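Local coordinates for protein beta-ketoacyl synthase (Burkholderia phymatum, PDB 4EWG) that probably catalyses the condensation step of fatty acid chain elongation, as a 3-oxoacyl-[acyl-carrier-protein] synthase of the thiolase-like superfamily, at residues I299-A304 with W350-M355; Q173-A178 with A259-F264; G265-G270 with A282-L287; S78-R83 with V235-A240; L365-V370 with Y379-A384. One frame throughout, in Å; residues are numbered along the deposited sequence.

Contact 1 (I299-A304 with W350-M355); sequences IAYVNA and WWTIEM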
# COMPACT_ATOMS: atom_id res chain seq x y z
N ILE A 299 13.13 -27.47 -3.53
CA ILE A 299 13.46 -26.25 -4.30
C ILE A 299 14.73 -26.47 -5.10
O ILE A 299 15.80 -26.72 -4.53
CB ILE A 299 13.61 -25.03 -3.34
CG1 ILE A 299 12.35 -24.88 -2.48
CG2 ILE A 299 13.87 -23.72 -4.11
CD1 ILE A 299 11.09 -24.67 -3.34
N ALA A 300 14.62 -26.39 -6.43
CA ALA A 300 15.77 -26.61 -7.31
C ALA A 300 16.62 -25.34 -7.53
O ALA A 300 17.79 -25.44 -7.93
CB ALA A 300 15.33 -27.18 -8.62
N TYR A 301 16.06 -24.16 -7.28
CA TYR A 301 16.77 -22.89 -7.56
C TYR A 301 16.17 -21.76 -6.77
O TYR A 301 14.97 -21.70 -6.53
CB TYR A 301 16.74 -22.57 -9.07
CG TYR A 301 17.15 -21.16 -9.46
CD1 TYR A 301 18.47 -20.84 -9.68
CD2 TYR A 301 16.19 -20.14 -9.63
CE1 TYR A 301 18.86 -19.54 -10.03
CE2 TYR A 301 16.57 -18.85 -9.98
CZ TYR A 301 17.90 -18.55 -10.19
OH TYR A 301 18.30 -17.27 -10.56
N VAL A 302 17.03 -20.85 -6.34
CA VAL A 302 16.63 -19.63 -5.73
C VAL A 302 17.04 -18.47 -6.62
O VAL A 302 18.21 -18.35 -6.97
CB VAL A 302 17.29 -19.49 -4.36
CG1 VAL A 302 17.02 -18.11 -3.76
CG2 VAL A 302 16.80 -20.60 -3.46
N ASN A 303 16.08 -17.60 -6.95
CA ASN A 303 16.38 -16.28 -7.52
C ASN A 303 16.58 -15.31 -6.38
O ASN A 303 15.63 -14.85 -5.75
CB ASN A 303 15.28 -15.78 -8.48
CG ASN A 303 15.70 -14.56 -9.31
OD1 ASN A 303 15.21 -13.43 -9.09
ND2 ASN A 303 16.61 -14.78 -10.28
N ALA A 304 17.85 -15.01 -6.12
CA ALA A 304 18.25 -14.07 -5.11
C ALA A 304 17.66 -12.68 -5.33
O ALA A 304 17.24 -12.31 -6.43
CB ALA A 304 19.79 -13.98 -5.04
N TRP A 350 8.76 -12.95 -12.91
CA TRP A 350 8.52 -13.19 -14.34
C TRP A 350 9.69 -13.93 -14.96
O TRP A 350 9.53 -15.03 -15.49
CB TRP A 350 8.26 -11.84 -15.01
CG TRP A 350 8.31 -11.82 -16.51
CD1 TRP A 350 8.08 -12.85 -17.36
CD2 TRP A 350 8.54 -10.66 -17.35
NE1 TRP A 350 8.22 -12.44 -18.67
CE2 TRP A 350 8.49 -11.12 -18.71
CE3 TRP A 350 8.85 -9.33 -17.10
CZ2 TRP A 350 8.69 -10.29 -19.77
CZ3 TRP A 350 9.05 -8.50 -18.19
CH2 TRP A 350 8.97 -8.97 -19.49
N TRP A 351 10.89 -13.34 -14.86
CA TRP A 351 12.08 -13.93 -15.48
C TRP A 351 12.43 -15.26 -14.87
O TRP A 351 12.88 -16.14 -15.59
CB TRP A 351 13.25 -12.98 -15.39
CG TRP A 351 13.05 -11.75 -16.28
CD1 TRP A 351 11.88 -11.36 -16.91
CD2 TRP A 351 14.01 -10.74 -16.62
NE1 TRP A 351 12.06 -10.22 -17.60
CE2 TRP A 351 13.33 -9.79 -17.44
CE3 TRP A 351 15.34 -10.53 -16.33
CZ2 TRP A 351 13.95 -8.68 -17.96
CZ3 TRP A 351 15.98 -9.40 -16.84
CH2 TRP A 351 15.29 -8.49 -17.65
N THR A 352 12.21 -15.43 -13.56
CA THR A 352 12.43 -16.72 -12.92
C THR A 352 11.51 -17.83 -13.50
O THR A 352 11.94 -18.96 -13.66
CB THR A 352 12.26 -16.63 -11.38
OG1 THR A 352 13.26 -15.78 -10.88
CG2 THR A 352 12.39 -17.98 -10.70
N ILE A 353 10.26 -17.49 -13.81
CA ILE A 353 9.34 -18.44 -14.43
C ILE A 353 9.75 -18.74 -15.89
O ILE A 353 9.70 -19.89 -16.32
CB ILE A 353 7.89 -17.94 -14.41
CG1 ILE A 353 7.36 -17.90 -12.97
CG2 ILE A 353 6.99 -18.87 -15.19
CD1 ILE A 353 6.07 -17.13 -12.87
N GLU A 354 10.19 -17.72 -16.60
CA GLU A 354 10.69 -17.91 -17.96
C GLU A 354 11.91 -18.83 -17.98
O GLU A 354 12.01 -19.71 -18.83
CB GLU A 354 11.06 -16.58 -18.60
CG GLU A 354 9.93 -15.58 -18.69
CD GLU A 354 9.00 -15.80 -19.87
OE1 GLU A 354 8.77 -16.96 -20.26
OE2 GLU A 354 8.47 -14.78 -20.39
N MET A 355 12.82 -18.64 -17.03
CA MET A 355 13.99 -19.47 -16.94
C MET A 355 13.60 -20.89 -16.56
O MET A 355 14.09 -21.85 -17.17
CB MET A 355 14.95 -18.88 -15.94
CG MET A 355 15.56 -17.58 -16.43
SD MET A 355 16.90 -17.00 -15.39
CE MET A 355 16.01 -16.70 -13.86
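Asn303 and Thr352 make the tight half of this contact. The hydroxyl of Thr352 is pushed against the first two carbons of the asparagine side chain, with OG1 3.1 Å from Asn303 CB and equally near CG. This closeness is not a bond between the two: OG1, set beside the backbone N of Thr352 (chi1 -64°), hydrogen-bonds to Glu348 O one helical turn earlier. The hydroxyl can therefore lie against the strand with its polarity already answered on its own helix. Val392 of the adjoining strand 391-398 also touches Thr352, so the threonine faces two neighbouring strands.

The pairing illustrates how a helix is held between layers in the thiolase fold. Helix 344-358 runs nearly antiparallel to strand 299-303, the axes of the short segments being 9.8 Å apart at 156°, while Ile353, on the same helix, packs on Ile10 and Met13 of strand 8-16.

Toward Met355 the fit is looser, although the residues there are buried as well. The methyl CE, turned by the bend at chi3 (-64°), stands 4.1 Å from Tyr301 OH and just as far from Asn303 ND2. Next to that methyl, the two side chains of the strand are tied to each other: Asn303 ND2 donates to Tyr301 OH over 3.0 Å, nearly straight and close to the amide plane, and Ser331 OG is a further partner of the phenol oxygen. At the edge of the tyrosine ring, Thr352 CG2 comes to 4.3 Å from Tyr301 CE2.

Contact 2 (Q173-A178 with A259-F264); sequences QAIGYA and AEIVGF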
# COMPACT_ATOMS: atom_id res chain seq x y z
N GLN A 173 5.09 -8.46 -2.85
CA GLN A 173 3.87 -8.41 -2.06
C GLN A 173 2.62 -8.37 -2.96
O GLN A 173 1.58 -8.95 -2.61
CB GLN A 173 3.86 -7.23 -1.09
CG GLN A 173 4.81 -7.43 0.10
CD GLN A 173 4.54 -6.47 1.26
OE1 GLN A 173 4.33 -5.28 1.06
NE2 GLN A 173 4.53 -7.00 2.47
N ALA A 174 2.72 -7.71 -4.11
CA ALA A 174 1.60 -7.67 -5.03
C ALA A 174 1.27 -9.09 -5.44
O ALA A 174 0.13 -9.51 -5.33
CB ALA A 174 1.88 -6.77 -6.23
N ILE A 175 2.28 -9.84 -5.84
CA ILE A 175 2.07 -11.20 -6.31
C ILE A 175 1.52 -12.04 -5.18
O ILE A 175 0.48 -12.71 -5.34
CB ILE A 175 3.37 -11.83 -6.96
CG1 ILE A 175 3.72 -11.05 -8.24
CG2 ILE A 175 3.24 -13.34 -7.27
CD1 ILE A 175 5.11 -11.27 -8.79
N GLY A 176 2.14 -11.93 -4.00
CA GLY A 176 1.74 -12.74 -2.86
C GLY A 176 0.34 -12.45 -2.37
O GLY A 176 -0.46 -13.35 -2.13
N TYR A 177 0.04 -11.18 -2.17
CA TYR A 177 -1.26 -10.82 -1.65
C TYR A 177 -2.37 -11.02 -2.72
O TYR A 177 -3.46 -11.43 -2.39
CB TYR A 177 -1.26 -9.37 -1.10
CG TYR A 177 -0.39 -9.11 0.15
CD1 TYR A 177 -0.17 -10.11 1.10
CD2 TYR A 177 0.17 -7.86 0.38
CE1 TYR A 177 0.58 -9.86 2.23
CE2 TYR A 177 0.93 -7.60 1.50
CZ TYR A 177 1.13 -8.60 2.44
OH TYR A 177 1.91 -8.34 3.56
N ALA A 178 -2.05 -10.80 -3.98
CA ALA A 178 -3.02 -11.13 -5.08
C ALA A 178 -3.30 -12.64 -5.06
O ALA A 178 -4.45 -13.09 -5.15
CB ALA A 178 -2.50 -10.67 -6.45
N ALA A 259 2.81 -21.13 -14.95
CA ALA A 259 3.27 -21.70 -13.66
C ALA A 259 2.11 -21.66 -12.70
O ALA A 259 1.07 -21.07 -12.99
CB ALA A 259 4.44 -20.91 -13.10
N GLU A 260 2.29 -22.33 -11.56
CA GLU A 260 1.33 -22.26 -10.46
C GLU A 260 2.07 -21.66 -9.28
O GLU A 260 3.24 -21.98 -9.04
CB GLU A 260 0.79 -23.65 -10.09
CG GLU A 260 -0.06 -23.67 -8.84
CD GLU A 260 -0.72 -25.02 -8.56
OE1 GLU A 260 -0.29 -26.06 -9.11
OE2 GLU A 260 -1.68 -25.04 -7.77
N ILE A 261 1.39 -20.80 -8.53
CA ILE A 261 1.96 -20.23 -7.32
C ILE A 261 1.54 -21.12 -6.21
O ILE A 261 0.32 -21.35 -6.03
CB ILE A 261 1.42 -18.84 -7.00
CG1 ILE A 261 1.60 -17.90 -8.18
CG2 ILE A 261 2.12 -18.27 -5.75
CD1 ILE A 261 0.94 -16.55 -7.93
N VAL A 262 2.52 -21.65 -5.46
CA VAL A 262 2.21 -22.65 -4.43
C VAL A 262 2.53 -22.20 -3.01
O VAL A 262 2.00 -22.76 -2.06
CB VAL A 262 2.85 -24.03 -4.72
CG1 VAL A 262 2.12 -24.72 -5.91
CG2 VAL A 262 4.34 -23.92 -5.00
N GLY A 263 3.37 -21.17 -2.85
CA GLY A 263 3.62 -20.62 -1.53
C GLY A 263 4.03 -19.18 -1.50
O GLY A 263 4.68 -18.66 -2.43
N PHE A 264 3.66 -18.51 -0.42
CA PHE A 264 4.07 -17.15 -0.20
C PHE A 264 4.34 -16.95 1.27
O PHE A 264 3.51 -17.26 2.09
CB PHE A 264 2.97 -16.19 -0.66
CG PHE A 264 3.21 -14.76 -0.32
CD1 PHE A 264 4.35 -14.12 -0.75
CD2 PHE A 264 2.27 -14.03 0.40
CE1 PHE A 264 4.57 -12.78 -0.45
CE2 PHE A 264 2.47 -12.69 0.68
CZ PHE A 264 3.64 -12.07 0.27
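Tyr177, whose ring packs against Phe264, shares a polar anchor with Gln173 one turn earlier: Tyr177 OH and Gln173 NE2 both hydrogen-bond to the carbonyl O of Ile161 of the second subunit. The other end of the glutamine amide, OE1, is engaged by Ser166 OG. Behind these bonds the helix meets the strand through carbon alone. Phe264 lays one face flat against the helix backbone at Gly176, a CH-pi contact in which Gly176 CA sits 3.4 Å from the centroid of the Phe264 ring and only 4° off its normal. Glycine has no side chain to hold the ring away, and the ring rests directly on the main chain. With CG anti to the backbone N (chi1 173°), the phenylalanine reaches out from the strand, and the edge of its ring turns to the face of Tyr177 in an offset edge-to-face pair with planes at 88°. The nearest approach there is 3.7 Å, between Tyr177 CD1 and Phe264 CE2. Farther back along the strand, Ile261 CD1 meets Ile175 CG2 at 4.0 Å. Between Ile261 and Phe264, Val262 and Gly263 form a classic beta bulge, both facing Ile407. The segment axes are steeply crossed as helix 170-183 passes over the central sheet. The Tyr177 ring is thus packed by apolar carbon of Phe264 while its hydroxyl is bonded across the dimer interface, and the same residue belongs to the core and to the subunit contact.

Contact 3 (G265-G270 with A282-L287); sequences GCNSDG and ARAMQL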
# COMPACT_ATOMS: atom_id res chain seq x y z
N GLY A 265 5.52 -16.45 1.59
CA GLY A 265 5.89 -16.14 2.97
C GLY A 265 6.24 -14.65 3.06
O GLY A 265 6.90 -14.11 2.16
N CYS A 266 5.75 -14.00 4.10
CA CYS A 266 5.99 -12.62 4.30
C CYS A 266 6.08 -12.30 5.76
O CYS A 266 5.17 -12.61 6.54
CB CYS A 266 4.88 -11.80 3.66
SG CYS A 266 5.16 -10.03 3.79
N ASN A 267 7.19 -11.67 6.14
CA ASN A 267 7.43 -11.23 7.50
C ASN A 267 8.32 -9.99 7.54
O ASN A 267 8.61 -9.41 6.51
CB ASN A 267 8.01 -12.38 8.36
CG ASN A 267 9.45 -12.71 8.03
OD1 ASN A 267 10.00 -12.25 7.03
ND2 ASN A 267 10.07 -13.51 8.88
N SER A 268 8.71 -9.57 8.74
CA SER A 268 9.75 -8.55 8.89
C SER A 268 10.74 -8.84 10.00
O SER A 268 10.47 -9.61 10.94
CB SER A 268 9.17 -7.15 9.05
OG SER A 268 7.97 -7.23 9.74
N ASP A 269 11.91 -8.23 9.87
CA ASP A 269 13.00 -8.40 10.82
C ASP A 269 12.70 -7.78 12.19
O ASP A 269 13.23 -8.23 13.19
CB ASP A 269 14.29 -7.77 10.30
CG ASP A 269 14.82 -8.41 9.01
OD1 ASP A 269 14.45 -9.58 8.71
OD2 ASP A 269 15.65 -7.74 8.32
N GLY A 270 11.87 -6.74 12.21
CA GLY A 270 11.59 -5.99 13.41
C GLY A 270 12.81 -5.53 14.20
O GLY A 270 12.79 -5.52 15.44
N ALA A 282 15.49 -15.87 6.68
CA ALA A 282 15.32 -17.33 6.56
C ALA A 282 13.88 -17.71 6.87
O ALA A 282 13.27 -18.49 6.15
CB ALA A 282 16.30 -18.10 7.48
N ARG A 283 13.35 -17.15 7.95
CA ARG A 283 11.98 -17.49 8.42
C ARG A 283 10.94 -17.19 7.34
O ARG A 283 9.97 -17.95 7.17
CB ARG A 283 11.68 -16.75 9.73
CG ARG A 283 10.33 -17.04 10.38
CD ARG A 283 10.18 -18.48 10.84
NE ARG A 283 8.79 -18.78 11.18
CZ ARG A 283 8.17 -19.96 10.97
NH1 ARG A 283 8.78 -20.98 10.35
NH2 ARG A 283 6.90 -20.09 11.34
N ALA A 284 11.15 -16.12 6.58
CA ALA A 284 10.27 -15.81 5.46
C ALA A 284 10.26 -16.96 4.41
O ALA A 284 9.20 -17.36 3.91
CB ALA A 284 10.68 -14.49 4.83
N MET A 285 11.45 -17.49 4.10
CA MET A 285 11.57 -18.64 3.20
C MET A 285 10.82 -19.87 3.75
O MET A 285 10.07 -20.53 3.00
CB MET A 285 13.06 -18.98 2.98
CG MET A 285 13.90 -17.82 2.46
SD MET A 285 15.62 -18.28 2.19
CE MET A 285 16.43 -16.69 2.10
N GLN A 286 11.00 -20.15 5.05
CA GLN A 286 10.29 -21.24 5.77
C GLN A 286 8.79 -21.08 5.70
O GLN A 286 8.06 -22.03 5.48
CB GLN A 286 10.62 -21.20 7.30
CG GLN A 286 11.83 -21.93 7.86
CD GLN A 286 12.17 -21.44 9.31
OE1 GLN A 286 11.36 -21.63 10.27
NE2 GLN A 286 13.35 -20.77 9.47
N LEU A 287 8.33 -19.87 5.97
CA LEU A 287 6.89 -19.56 5.85
C LEU A 287 6.36 -19.93 4.47
O LEU A 287 5.25 -20.50 4.35
CB LEU A 287 6.61 -18.08 6.18
CG LEU A 287 6.59 -17.73 7.68
CD1 LEU A 287 6.56 -16.23 7.91
CD2 LEU A 287 5.40 -18.38 8.38
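Asn267 stands up from its strand and meets Arg283 at about a right angle, its amide plane turned 73° from the guanidinium plane. The amide nitrogen lies beside the root of the arginine, with Asn267 ND2 3.7 Å from Arg283 CB, while its oxygen is pressed on the neighbouring methyl, Asn267 OD1 to Ala284 CB being 3.2 Å. CG lies between the backbone N and the carbonyl carbon (chi1 72°), on a side chain that leaves the strand toward the helix. Both ends of that amide are satisfied beyond the contact: ND2 by Thr280 O, OD1 by Asn403 ND2. Leu287 meets the strand one turn further along the helix, its CD1 4.1 Å from Asn267 CB and its CB 3.8 Å from the bare CA of Gly265, where the two backbones run closest. The arginine head leads away from the strand; Arg283 NH1 donates to Gln286 OE1 over 2.7 Å from above the amide plane, and Glu290 adds a salt bridge. Strand 259-268, helix 278-291 and strand 299-303 follow in sequence, the helix nearly antiparallel to the first strand and the two strands parallel with 402-409 and 391-398 between them: a beta-alpha-beta crossover of the thiolase fold.

Contact 4 (S78-R83 with V235-A240); sequences SMYAVR and VGEGAA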
# COMPACT_ATOMS: atom_id res chain seq x y z
N SER A 78 3.55 5.02 -13.69
CA SER A 78 2.22 4.52 -13.96
C SER A 78 2.12 4.13 -15.44
O SER A 78 1.51 3.13 -15.76
CB SER A 78 1.15 5.55 -13.58
OG SER A 78 0.97 5.57 -12.17
N MET A 79 2.77 4.88 -16.33
CA MET A 79 2.84 4.46 -17.75
C MET A 79 3.55 3.13 -17.92
O MET A 79 3.09 2.26 -18.68
CB MET A 79 3.47 5.52 -18.62
CG MET A 79 2.63 6.76 -18.74
SD MET A 79 3.15 7.84 -20.07
CE MET A 79 4.77 8.39 -19.50
N TYR A 80 4.66 2.93 -17.21
CA TYR A 80 5.35 1.62 -17.24
C TYR A 80 4.40 0.52 -16.75
O TYR A 80 4.28 -0.53 -17.36
CB TYR A 80 6.56 1.61 -16.35
CG TYR A 80 7.68 2.60 -16.66
CD1 TYR A 80 7.72 3.36 -17.82
CD2 TYR A 80 8.73 2.75 -15.76
CE1 TYR A 80 8.77 4.23 -18.08
CE2 TYR A 80 9.77 3.62 -16.00
CZ TYR A 80 9.79 4.35 -17.17
OH TYR A 80 10.88 5.22 -17.37
N ALA A 81 3.72 0.80 -15.64
CA ALA A 81 2.85 -0.17 -14.98
C ALA A 81 1.72 -0.58 -15.95
O ALA A 81 1.45 -1.77 -16.11
CB ALA A 81 2.26 0.43 -13.70
N VAL A 82 1.09 0.41 -16.59
CA VAL A 82 0.01 0.16 -17.52
C VAL A 82 0.49 -0.62 -18.77
O VAL A 82 -0.13 -1.58 -19.18
CB VAL A 82 -0.68 1.46 -17.93
CG1 VAL A 82 -1.67 1.21 -19.06
CG2 VAL A 82 -1.41 2.08 -16.73
N ARG A 83 1.66 -0.27 -19.26
CA ARG A 83 2.19 -0.94 -20.43
C ARG A 83 2.50 -2.41 -20.11
O ARG A 83 2.19 -3.30 -20.89
CB ARG A 83 3.43 -0.21 -20.93
CG ARG A 83 4.08 -0.86 -22.14
CD ARG A 83 3.09 -1.06 -23.26
NE ARG A 83 3.75 -1.56 -24.45
CZ ARG A 83 3.14 -2.16 -25.45
NH1 ARG A 83 1.83 -2.37 -25.40
NH2 ARG A 83 3.84 -2.58 -26.51
N VAL A 235 20.87 1.38 -9.22
CA VAL A 235 19.44 1.59 -9.36
C VAL A 235 18.98 1.51 -10.81
O VAL A 235 19.59 2.10 -11.70
CB VAL A 235 19.07 2.95 -8.78
CG1 VAL A 235 17.68 3.36 -9.15
CG2 VAL A 235 19.24 2.87 -7.25
N GLY A 236 17.92 0.75 -11.03
CA GLY A 236 17.29 0.62 -12.34
C GLY A 236 15.83 1.06 -12.30
O GLY A 236 15.40 1.79 -11.39
N GLU A 237 15.08 0.63 -13.31
CA GLU A 237 13.68 1.02 -13.45
C GLU A 237 12.89 0.07 -14.32
O GLU A 237 13.46 -0.86 -14.93
CB GLU A 237 13.59 2.45 -14.00
CG GLU A 237 14.12 2.63 -15.42
CD GLU A 237 13.84 4.00 -16.00
OE1 GLU A 237 12.88 4.60 -15.61
OE2 GLU A 237 14.59 4.50 -16.87
N GLY A 238 11.59 0.34 -14.44
CA GLY A 238 10.69 -0.43 -15.33
C GLY A 238 9.42 -0.89 -14.62
O GLY A 238 9.00 -0.31 -13.61
N ALA A 239 8.84 -1.97 -15.14
CA ALA A 239 7.67 -2.59 -14.54
C ALA A 239 7.50 -3.98 -15.04
O ALA A 239 8.00 -4.35 -16.11
CB ALA A 239 6.41 -1.77 -14.86
N ALA A 240 6.73 -4.76 -14.29
CA ALA A 240 6.41 -6.13 -14.67
C ALA A 240 5.04 -6.48 -14.04
O ALA A 240 4.75 -6.07 -12.91
CB ALA A 240 7.50 -7.12 -14.23
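Glu237, just ahead of strand 238-246, makes the polar half of this contact with Tyr80. Its CG lies between the backbone N and the carbonyl carbon (chi1 65°), and beyond it the chain is extended, bringing OE1 to the rim of the tyrosine ring. Tyr80 OH donates to Glu237 OE1 over 2.7 Å; the oxygen lies in the plane of the ring, yet the hydroxyl comes from well above the carboxylate plane, the two planes being 69° apart. Gly238 follows with an unusual backbone, phi 130°, open to glycine, and its carbonyl O is 3.7 Å from Tyr80 CD2, again at the ring edge. At Ala239 the strand touches the helix backbone itself: Ala239 CB is 3.5 Å from Tyr80 O and 3.7 Å from Tyr80 CB. Here helix 76-92 packs on the first residues of the strand, with segment axes 6.9 Å apart and running roughly parallel. The buried carboxylate does not rely on the tyrosine alone, since Leu198 N also reaches OE1 and Leu57 N reaches OE2. Arg76 NE, bonded to the phenol oxygen, probably polarises the hydroxyl toward its acceptor, which would strengthen the link between helix 76-92 and the residue just ahead of the strand.

Contact 5 (L365-V370 with Y379-A384); sequences LNLTEV and YIRGEA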
# COMPACT_ATOMS: atom_id res chain seq x y z
N LEU A 365 26.08 -12.01 -13.36
CA LEU A 365 27.09 -11.24 -14.10
C LEU A 365 28.06 -10.58 -13.13
O LEU A 365 27.67 -10.20 -12.02
CB LEU A 365 26.41 -10.16 -14.94
CG LEU A 365 26.65 -10.16 -16.44
CD1 LEU A 365 26.17 -11.47 -17.10
CD2 LEU A 365 25.96 -8.95 -17.07
N ASN A 366 29.32 -10.47 -13.56
CA ASN A 366 30.38 -9.81 -12.78
C ASN A 366 30.62 -10.43 -11.38
O ASN A 366 30.99 -9.72 -10.42
CB ASN A 366 30.13 -8.30 -12.68
CG ASN A 366 30.46 -7.56 -13.98
OD1 ASN A 366 31.56 -7.68 -14.53
ND2 ASN A 366 29.53 -6.77 -14.45
N LEU A 367 30.42 -11.75 -11.27
CA LEU A 367 30.76 -12.52 -10.07
C LEU A 367 31.95 -13.42 -10.40
O LEU A 367 31.77 -14.50 -10.96
CB LEU A 367 29.56 -13.35 -9.59
CG LEU A 367 29.75 -14.27 -8.36
CD1 LEU A 367 30.24 -13.52 -7.11
CD2 LEU A 367 28.47 -15.01 -8.02
N THR A 368 33.16 -12.98 -10.04
CA THR A 368 34.38 -13.71 -10.40
C THR A 368 35.09 -14.32 -9.19
O THR A 368 35.75 -15.33 -9.33
CB THR A 368 35.34 -12.79 -11.15
OG1 THR A 368 35.61 -11.62 -10.36
CG2 THR A 368 34.70 -12.36 -12.50
N GLU A 369 34.95 -13.71 -8.01
CA GLU A 369 35.46 -14.28 -6.76
C GLU A 369 34.36 -14.16 -5.70
O GLU A 369 34.01 -13.05 -5.27
CB GLU A 369 36.70 -13.53 -6.28
CG GLU A 369 37.32 -14.13 -5.02
CD GLU A 369 38.40 -13.25 -4.37
OE1 GLU A 369 38.72 -12.17 -4.90
OE2 GLU A 369 38.95 -13.66 -3.33
N VAL A 370 33.82 -15.29 -5.27
CA VAL A 370 32.79 -15.27 -4.26
C VAL A 370 33.37 -14.76 -2.95
O VAL A 370 34.36 -15.26 -2.46
CB VAL A 370 32.17 -16.66 -4.04
CG1 VAL A 370 31.09 -16.58 -2.97
CG2 VAL A 370 31.59 -17.18 -5.34
N TYR A 379 26.68 -20.71 -6.29
CA TYR A 379 26.56 -19.46 -7.01
C TYR A 379 26.81 -19.73 -8.48
O TYR A 379 27.96 -19.99 -8.89
CB TYR A 379 27.58 -18.42 -6.48
CG TYR A 379 27.36 -18.04 -5.04
CD1 TYR A 379 26.37 -17.13 -4.70
CD2 TYR A 379 28.13 -18.58 -4.01
CE1 TYR A 379 26.13 -16.78 -3.39
CE2 TYR A 379 27.91 -18.22 -2.67
CZ TYR A 379 26.89 -17.31 -2.38
OH TYR A 379 26.63 -16.92 -1.07
N ILE A 380 25.75 -19.70 -9.27
CA ILE A 380 25.89 -19.88 -10.73
C ILE A 380 26.65 -18.69 -11.28
O ILE A 380 26.32 -17.55 -10.98
CB ILE A 380 24.54 -19.97 -11.47
CG1 ILE A 380 23.63 -21.02 -10.83
CG2 ILE A 380 24.77 -20.35 -12.91
CD1 ILE A 380 22.20 -21.01 -11.35
N ARG A 381 27.68 -18.94 -12.05
CA ARG A 381 28.45 -17.85 -12.64
C ARG A 381 29.23 -18.32 -13.81
O ARG A 381 29.52 -19.51 -13.92
CB ARG A 381 29.40 -17.24 -11.63
CG ARG A 381 30.34 -18.25 -11.02
CD ARG A 381 30.86 -17.84 -9.66
NE ARG A 381 31.05 -19.04 -8.88
CZ ARG A 381 32.21 -19.57 -8.54
NH1 ARG A 381 33.37 -18.99 -8.85
NH2 ARG A 381 32.21 -20.71 -7.85
N GLY A 382 29.57 -17.38 -14.69
CA GLY A 382 30.39 -17.68 -15.86
C GLY A 382 29.55 -18.12 -17.05
O GLY A 382 29.66 -17.54 -18.12
N GLU A 383 28.70 -19.12 -16.85
CA GLU A 383 27.82 -19.64 -17.91
C GLU A 383 26.43 -19.91 -17.29
O GLU A 383 26.31 -20.11 -16.07
CB GLU A 383 28.41 -20.91 -18.55
N ALA A 384 25.38 -19.93 -18.10
CA ALA A 384 24.05 -20.29 -17.58
C ALA A 384 24.04 -21.76 -17.15
O ALA A 384 24.77 -22.57 -17.72
CB ALA A 384 22.98 -20.05 -18.62
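The loop before the short edge strand 378-379 folds back on the end of that strand and the turn after it, Leu367 and Val370 closing on Tyr379 and Arg381. Leu367 is the inner element. Its CD2 meets Tyr379 CB at 3.8 Å, and its CG lies 4.0 Å from Arg381 CD, so that one leucine fills the corner between the root of the tyrosine and the aliphatic part of the arginine. The leucine backbone joins in as well, Leu367 O lying 3.7 Å from Arg381 CB. Val370 meets the same two residues: Val370 CG1 rests 3.6 Å from Tyr379 CE2, while CG2, also near the tyrosine ring, sits over the centre of one face of the Arg381 guanidinium, 4.0 Å above its plane. That planar group is steadied from within its own segment. CG of the arginine takes the crowded position between the backbone N and the carbonyl carbon (chi1 56°), the chain bends at chi3, and Arg381 NE returns to donate to Tyr379 O over 3.2 Å, a bond lying in the guanidinium plane. The tyrosine is fixed at its far end by Ala375 O, which hydrogen-bonds to its hydroxyl, and its ring also meets that of Phe226. Arg381 itself is exposed, so the contact passes from a buried leucine and tyrosine to a charged side chain at the surface. Strands 360-361 and 385-386, which bracket the two segments in sequence, pair antiparallel. The arrangement is that of a connection in the C-terminal half of the ketosynthase fold that folds back on itself where the large mixed sheet ends at strand 378-379.

Overall arrangement
From the N terminus, contact 4 opens first, on helix 76-92, and closes 152 residues later at strand 238-246. Contact 2 opens inside that span, on helix 170-183, and closes beyond it on strand 259-268, so the two cross. The rest follow in series: contact 3 continues along the strand that contact 2 uses and closes a short loop onto helix 278-291, contact 1 spans strand 299-303 to helix 344-358, and contact 5 closes a small loop at the sheet edge. Contact 1 is the hub, touching contact 2 through Ile353 and Ala259, contact 4 through Trp350 and Ala240, and contact 5 through Tyr301 and Ile380. Contacts 2 and 3 both reach the second subunit.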